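Local coordinates for periplasmic sugar-binding domain protein (Pseudomonas fluorescens Pf-5, PDB 3H75) that probably binds a carbohydrate in the periplasm, as a two-domain solute-binding protein of the type that serves bacterial sugar uptake, at residues Q207-M221 against L235-A249. Numbering follows the deposited sequence.
Sequences QLVWSANDEMALGAM and LLFSGVNSSPEALQA. With GOL (glycerol), chain D.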
loop_
_atom_site.group_PDB
_atom_site.type_symbol
_atom_site.label_atom_id
_atom_site.label_comp_id
_atom_site.label_asym_id
_atom_site.label_seq_id
_atom_site.Cartn_x
_atom_site.Cartn_y
_atom_site.Cartn_z
ATOM N N GLN A 207 -21.055 6.525 12.986
ATOM C CA GLN A 207 -20.579 5.472 13.876
ATOM C C GLN A 207 -19.370 4.779 13.270
ATOM O O GLN A 207 -18.639 4.084 13.970
ATOM C CB GLN A 207 -21.659 4.420 14.122
ATOM C CG GLN A 207 -22.901 4.940 14.804
ATOM C CD GLN A 207 -23.875 3.828 15.107
ATOM O OE1 GLN A 207 -23.723 3.099 16.091
ATOM N NE2 GLN A 207 -24.876 3.677 14.252
ATOM N N LEU A 208 -19.174 4.955 11.965
ATOM C CA LEU A 208 -18.052 4.317 11.281
ATOM C C LEU A 208 -17.237 5.300 10.455
ATOM O O LEU A 208 -17.796 6.176 9.798
ATOM C CB LEU A 208 -18.549 3.216 10.342
ATOM C CG LEU A 208 -19.367 2.064 10.919
ATOM C CD1 LEU A 208 -19.824 1.169 9.761
ATOM C CD2 LEU A 208 -18.543 1.284 11.938
ATOM N N VAL A 209 -15.916 5.157 10.497
ATOM C CA VAL A 209 -15.027 6.001 9.707
ATOM C C VAL A 209 -14.040 5.101 8.968
ATOM O O VAL A 209 -13.173 4.467 9.575
ATOM C CB VAL A 209 -14.239 7.003 10.584
ATOM C CG1 VAL A 209 -13.322 7.855 9.710
ATOM C CG2 VAL A 209 -15.211 7.895 11.349
ATOM N N TRP A 210 -14.210 5.031 7.655
ATOM C CA TRP A 210 -13.359 4.236 6.768
ATOM C C TRP A 210 -12.278 5.184 6.248
ATOM O O TRP A 210 -12.594 6.270 5.769
ATOM C CB TRP A 210 -14.214 3.739 5.595
ATOM C CG TRP A 210 -13.540 2.904 4.531
ATOM C CD1 TRP A 210 -13.594 1.545 4.406
ATOM C CD2 TRP A 210 -12.837 3.385 3.373
ATOM N NE1 TRP A 210 -12.982 1.150 3.238
ATOM C CE2 TRP A 210 -12.509 2.259 2.585
ATOM C CE3 TRP A 210 -12.459 4.658 2.923
ATOM C CZ2 TRP A 210 -11.822 2.366 1.368
ATOM C CZ3 TRP A 210 -11.772 4.767 1.707
ATOM C CH2 TRP A 210 -11.465 3.625 0.947
ATOM N N SER A 211 -11.012 4.785 6.367
ATOM C CA SER A 211 -9.901 5.603 5.867
ATOM C C SER A 211 -9.000 4.774 4.966
ATOM O O SER A 211 -8.662 3.632 5.293
ATOM C CB SER A 211 -9.066 6.166 7.019
ATOM O OG SER A 211 -9.787 7.154 7.731
ATOM N N ALA A 212 -8.611 5.347 3.829
ATOM C CA ALA A 212 -7.757 4.640 2.879
ATOM C C ALA A 212 -6.327 4.451 3.372
ATOM O O ALA A 212 -5.548 3.739 2.755
ATOM C CB ALA A 212 -7.772 5.343 1.527
ATOM N N ASN A 213 -5.953 5.114 4.461
ATOM C CA ASN A 213 -4.629 4.875 5.025
ATOM C C ASN A 213 -4.657 5.191 6.512
ATOM O O ASN A 213 -5.644 5.752 7.013
ATOM C CB ASN A 213 -3.517 5.620 4.246
ATOM C CG ASN A 213 -3.259 7.022 4.737
ATOM O OD1 ASN A 213 -4.099 7.640 5.375
ATOM N ND2 ASN A 213 -2.074 7.544 4.411
ATOM N N ASP A 214 -3.606 4.797 7.224
ATOM C CA ASP A 214 -3.561 4.996 8.662
ATOM C C ASP A 214 -3.331 6.427 9.118
ATOM O O ASP A 214 -3.876 6.838 10.142
ATOM C CB ASP A 214 -2.531 4.045 9.303
ATOM C CG ASP A 214 -1.114 4.257 8.796
ATOM O OD1 ASP A 214 -0.916 4.929 7.763
ATOM O OD2 ASP A 214 -0.191 3.722 9.445
ATOM N N GLU A 215 -2.543 7.183 8.360
ATOM C CA GLU A 215 -2.268 8.579 8.691
ATOM C C GLU A 215 -3.584 9.339 8.840
ATOM O O GLU A 215 -3.810 10.040 9.831
ATOM C CB GLU A 215 -1.445 9.240 7.580
ATOM C CG GLU A 215 -0.070 8.627 7.309
ATOM C CD GLU A 215 0.978 9.034 8.326
ATOM O OE1 GLU A 215 0.870 10.151 8.879
ATOM O OE2 GLU A 215 1.921 8.245 8.558
HETATM N N MSE A 216 -4.455 9.199 7.847
HETATM C CA MSE A 216 -5.736 9.886 7.874
HETATM C C MSE A 216 -6.623 9.384 9.007
HETATM O O MSE A 216 -7.309 10.170 9.648
HETATM C CB MSE A 216 -6.435 9.737 6.525
HETATM C CG MSE A 216 -5.659 10.402 5.395
HETATM SE SE MSE A 216 -6.565 10.419 3.708
HETATM C CE MSE A 216 -6.711 8.480 3.443
ATOM N N ALA A 217 -6.603 8.081 9.271
ATOM C CA ALA A 217 -7.409 7.543 10.361
ATOM C C ALA A 217 -6.979 8.180 11.687
ATOM O O ALA A 217 -7.817 8.598 12.487
ATOM C CB ALA A 217 -7.260 6.022 10.425
ATOM N N LEU A 218 -5.671 8.262 11.915
ATOM C CA LEU A 218 -5.146 8.856 13.143
ATOM C C LEU A 218 -5.551 10.328 13.266
ATOM O O LEU A 218 -5.810 10.819 14.367
ATOM C CB LEU A 218 -3.624 8.709 13.180
ATOM C CG LEU A 218 -3.151 7.260 13.297
ATOM C CD1 LEU A 218 -1.647 7.202 13.118
ATOM C CD2 LEU A 218 -3.572 6.681 14.643
ATOM N N GLY A 219 -5.606 11.027 12.137
ATOM C CA GLY A 219 -6.012 12.421 12.151
ATOM C C GLY A 219 -7.483 12.545 12.511
ATOM O O GLY A 219 -7.864 13.368 13.344
ATOM N N ALA A 220 -8.319 11.720 11.888
ATOM C CA ALA A 220 -9.751 11.759 12.165
ATOM C C ALA A 220 -10.032 11.356 13.604
ATOM O O ALA A 220 -10.965 11.858 14.227
ATOM C CB ALA A 220 -10.502 10.834 11.201
HETATM N N MSE A 221 -9.226 10.441 14.130
HETATM C CA MSE A 221 -9.397 9.983 15.502
HETATM C C MSE A 221 -9.147 11.103 16.503
HETATM O O MSE A 221 -9.825 11.186 17.524
HETATM C CB MSE A 221 -8.466 8.805 15.783
HETATM C CG MSE A 221 -8.977 7.489 15.211
HETATM SE SE MSE A 221 -7.630 6.106 15.137
HETATM C CE MSE A 221 -7.396 5.789 17.039
ATOM N N LEU A 235 -17.295 4.933 18.187
ATOM C CA LEU A 235 -16.973 5.358 16.829
ATOM C C LEU A 235 -15.835 4.453 16.378
ATOM O O LEU A 235 -14.765 4.446 16.987
ATOM C CB LEU A 235 -16.531 6.825 16.834
ATOM C CG LEU A 235 -16.239 7.501 15.495
ATOM C CD1 LEU A 235 -17.459 7.410 14.587
ATOM C CD2 LEU A 235 -15.858 8.959 15.733
ATOM N N LEU A 236 -16.062 3.677 15.320
ATOM C CA LEU A 236 -15.050 2.740 14.847
ATOM C C LEU A 236 -14.320 3.195 13.591
ATOM O O LEU A 236 -14.942 3.617 12.616
ATOM C CB LEU A 236 -15.688 1.371 14.617
ATOM C CG LEU A 236 -16.540 0.849 15.784
ATOM C CD1 LEU A 236 -16.899 -0.606 15.522
ATOM C CD2 LEU A 236 -15.780 0.972 17.109
ATOM N N PHE A 237 -12.994 3.070 13.630
ATOM C CA PHE A 237 -12.103 3.487 12.549
ATOM C C PHE A 237 -11.319 2.349 11.909
ATOM O O PHE A 237 -10.906 1.403 12.586
ATOM C CB PHE A 237 -11.062 4.471 13.093
ATOM C CG PHE A 237 -11.635 5.755 13.589
ATOM C CD1 PHE A 237 -11.557 6.901 12.807
ATOM C CD2 PHE A 237 -12.238 5.831 14.843
ATOM C CE1 PHE A 237 -12.065 8.111 13.261
ATOM C CE2 PHE A 237 -12.754 7.040 15.309
ATOM C CZ PHE A 237 -12.667 8.181 14.516
ATOM N N SER A 238 -11.096 2.467 10.602
ATOM C CA SER A 238 -10.289 1.503 9.861
ATOM C C SER A 238 -9.159 2.268 9.170
ATOM O O SER A 238 -9.267 3.476 8.917
ATOM C CB SER A 238 -11.123 0.774 8.801
ATOM O OG SER A 238 -11.484 1.640 7.733
ATOM N N GLY A 239 -8.077 1.560 8.868
ATOM C CA GLY A 239 -6.952 2.177 8.187
ATOM C C GLY A 239 -6.110 1.157 7.443
ATOM O O GLY A 239 -6.306 -0.052 7.595
ATOM N N VAL A 240 -5.181 1.656 6.628
ATOM C CA VAL A 240 -4.261 0.819 5.852
ATOM C C VAL A 240 -2.832 1.293 6.124
ATOM O O VAL A 240 -2.596 2.491 6.225
ATOM C CB VAL A 240 -4.523 0.947 4.337
ATOM C CG1 VAL A 240 -3.583 0.029 3.569
ATOM C CG2 VAL A 240 -5.963 0.595 4.018
ATOM N N ASN A 241 -1.904 0.339 6.230
ATOM C CA ASN A 241 -0.465 0.548 6.476
ATOM C C ASN A 241 -0.070 -0.042 7.833
ATOM O O ASN A 241 -0.822 -0.833 8.415
ATOM C CB ASN A 241 -0.060 2.034 6.433
ATOM C CG ASN A 241 -0.263 2.682 5.060
ATOM O OD1 ASN A 241 -0.521 2.009 4.062
ATOM N ND2 ASN A 241 -0.134 4.006 5.014
ATOM N N SER A 242 1.100 0.336 8.339
ATOM C CA SER A 242 1.568 -0.201 9.616
ATOM C C SER A 242 2.475 0.748 10.386
ATOM O O SER A 242 3.495 0.330 10.945
ATOM C CB SER A 242 2.294 -1.534 9.382
ATOM O OG SER A 242 3.410 -1.366 8.519
ATOM N N SER A 243 2.117 2.027 10.424
ATOM C CA SER A 243 2.933 2.984 11.162
ATOM C C SER A 243 2.939 2.577 12.632
ATOM O O SER A 243 1.984 1.973 13.129
ATOM C CB SER A 243 2.374 4.398 11.026
ATOM O OG SER A 243 1.111 4.513 11.656
ATOM N N PRO A 244 4.019 2.904 13.351
ATOM C CA PRO A 244 4.107 2.551 14.769
ATOM C C PRO A 244 2.881 2.986 15.564
ATOM O O PRO A 244 2.348 2.211 16.360
ATOM C CB PRO A 244 5.377 3.263 15.221
ATOM C CG PRO A 244 6.231 3.212 13.992
ATOM C CD PRO A 244 5.251 3.573 12.897
ATOM N N GLU A 245 2.432 4.220 15.346
ATOM C CA GLU A 245 1.276 4.739 16.067
ATOM C C GLU A 245 -0.006 3.977 15.734
ATOM O O GLU A 245 -0.840 3.741 16.609
ATOM C CB GLU A 245 1.082 6.227 15.766
ATOM C CG GLU A 245 0.275 6.952 16.830
ATOM C CD GLU A 245 0.123 8.431 16.546
ATOM O OE1 GLU A 245 1.079 9.032 16.015
ATOM O OE2 GLU A 245 -0.944 8.994 16.865
ATOM N N ALA A 246 -0.173 3.597 14.470
ATOM C CA ALA A 246 -1.363 2.857 14.061
ATOM C C ALA A 246 -1.363 1.462 14.675
ATOM O O ALA A 246 -2.404 0.965 15.110
ATOM C CB ALA A 246 -1.423 2.759 12.539
ATOM N N LEU A 247 -0.196 0.827 14.707
ATOM C CA LEU A 247 -0.086 -0.508 15.279
ATOM C C LEU A 247 -0.436 -0.453 16.762
ATOM O O LEU A 247 -1.149 -1.317 17.272
ATOM C CB LEU A 247 1.333 -1.053 15.091
ATOM C CG LEU A 247 1.760 -1.301 13.640
ATOM C CD1 LEU A 247 3.257 -1.535 13.597
ATOM C CD2 LEU A 247 1.012 -2.494 13.055
ATOM N N GLN A 248 0.060 0.568 17.451
ATOM C CA GLN A 248 -0.229 0.705 18.871
ATOM C C GLN A 248 -1.720 0.940 19.080
ATOM O O GLN A 248 -2.313 0.398 20.010
ATOM C CB GLN A 248 0.557 1.871 19.474
ATOM C CG GLN A 248 0.394 2.001 20.990
ATOM C CD GLN A 248 0.945 0.801 21.742
ATOM O OE1 GLN A 248 2.147 0.532 21.706
ATOM N NE2 GLN A 248 0.068 0.072 22.425
ATOM N N ALA A 249 -2.327 1.745 18.213
ATOM C CA ALA A 249 -3.755 2.035 18.337
ATOM C C ALA A 249 -4.587 0.776 18.125
ATOM O O ALA A 249 -5.622 0.592 18.763
ATOM C CB ALA A 249 -4.162 3.110 17.340
HETATM C C1 GOL D . -0.384 3.968 -0.440
HETATM O O1 GOL D . -0.315 2.645 -0.753
HETATM C C2 GOL D . -0.251 4.050 1.066
HETATM O O2 GOL D . -1.275 3.221 1.748
HETATM C C3 GOL D . -0.326 5.542 1.452
HETATM O O3 GOL D . -0.231 5.875 2.774
HETATM O O HOH W 1 -10.579 5.706 9.809
#
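F237 packs its ring between V209 and M221 inside a beta-alpha-beta unit of the periplasmic binding protein fold: strand 207-211, helix 214-221 and the parallel neighbour 236-240. V209 and F237 are bridge partners on the sheet face packed by that helix, and V209 CB lies 3.5 Å from F237 CD1. The selenomethionine M221 runs antiparallel across the ring, setting CG 3.4 Å from the F237 centroid in a CH-pi contact, with SE oblique. A flat ring can take M221 over one face and V209 obliquely from the other side, while A220, having only CB, fits at the edge (3.8 Å from F237 CE1). D214, the helix's first residue, ties its start to the 241-243 turn. Its CG stands between backbone N and carbonyl carbon (chi1 61°), which brings the carboxylate to that turn. D214 OD2 accepts from S243 N, almost in line with the CG-OD2 bond, and from S243 OG at 2.7 Å, 48° out of plane. S243 OG also caps helix 244-249, accepting from A246 N. D214 OD1 accepts from N241 ND2 at 3.0 Å, from above the carboxylate plane. With N213, R163 and H262, N241 holds a glycerol, probably from the crystallisation liquor: N241 OD1 accepts from glycerol O2 at 2.7 Å.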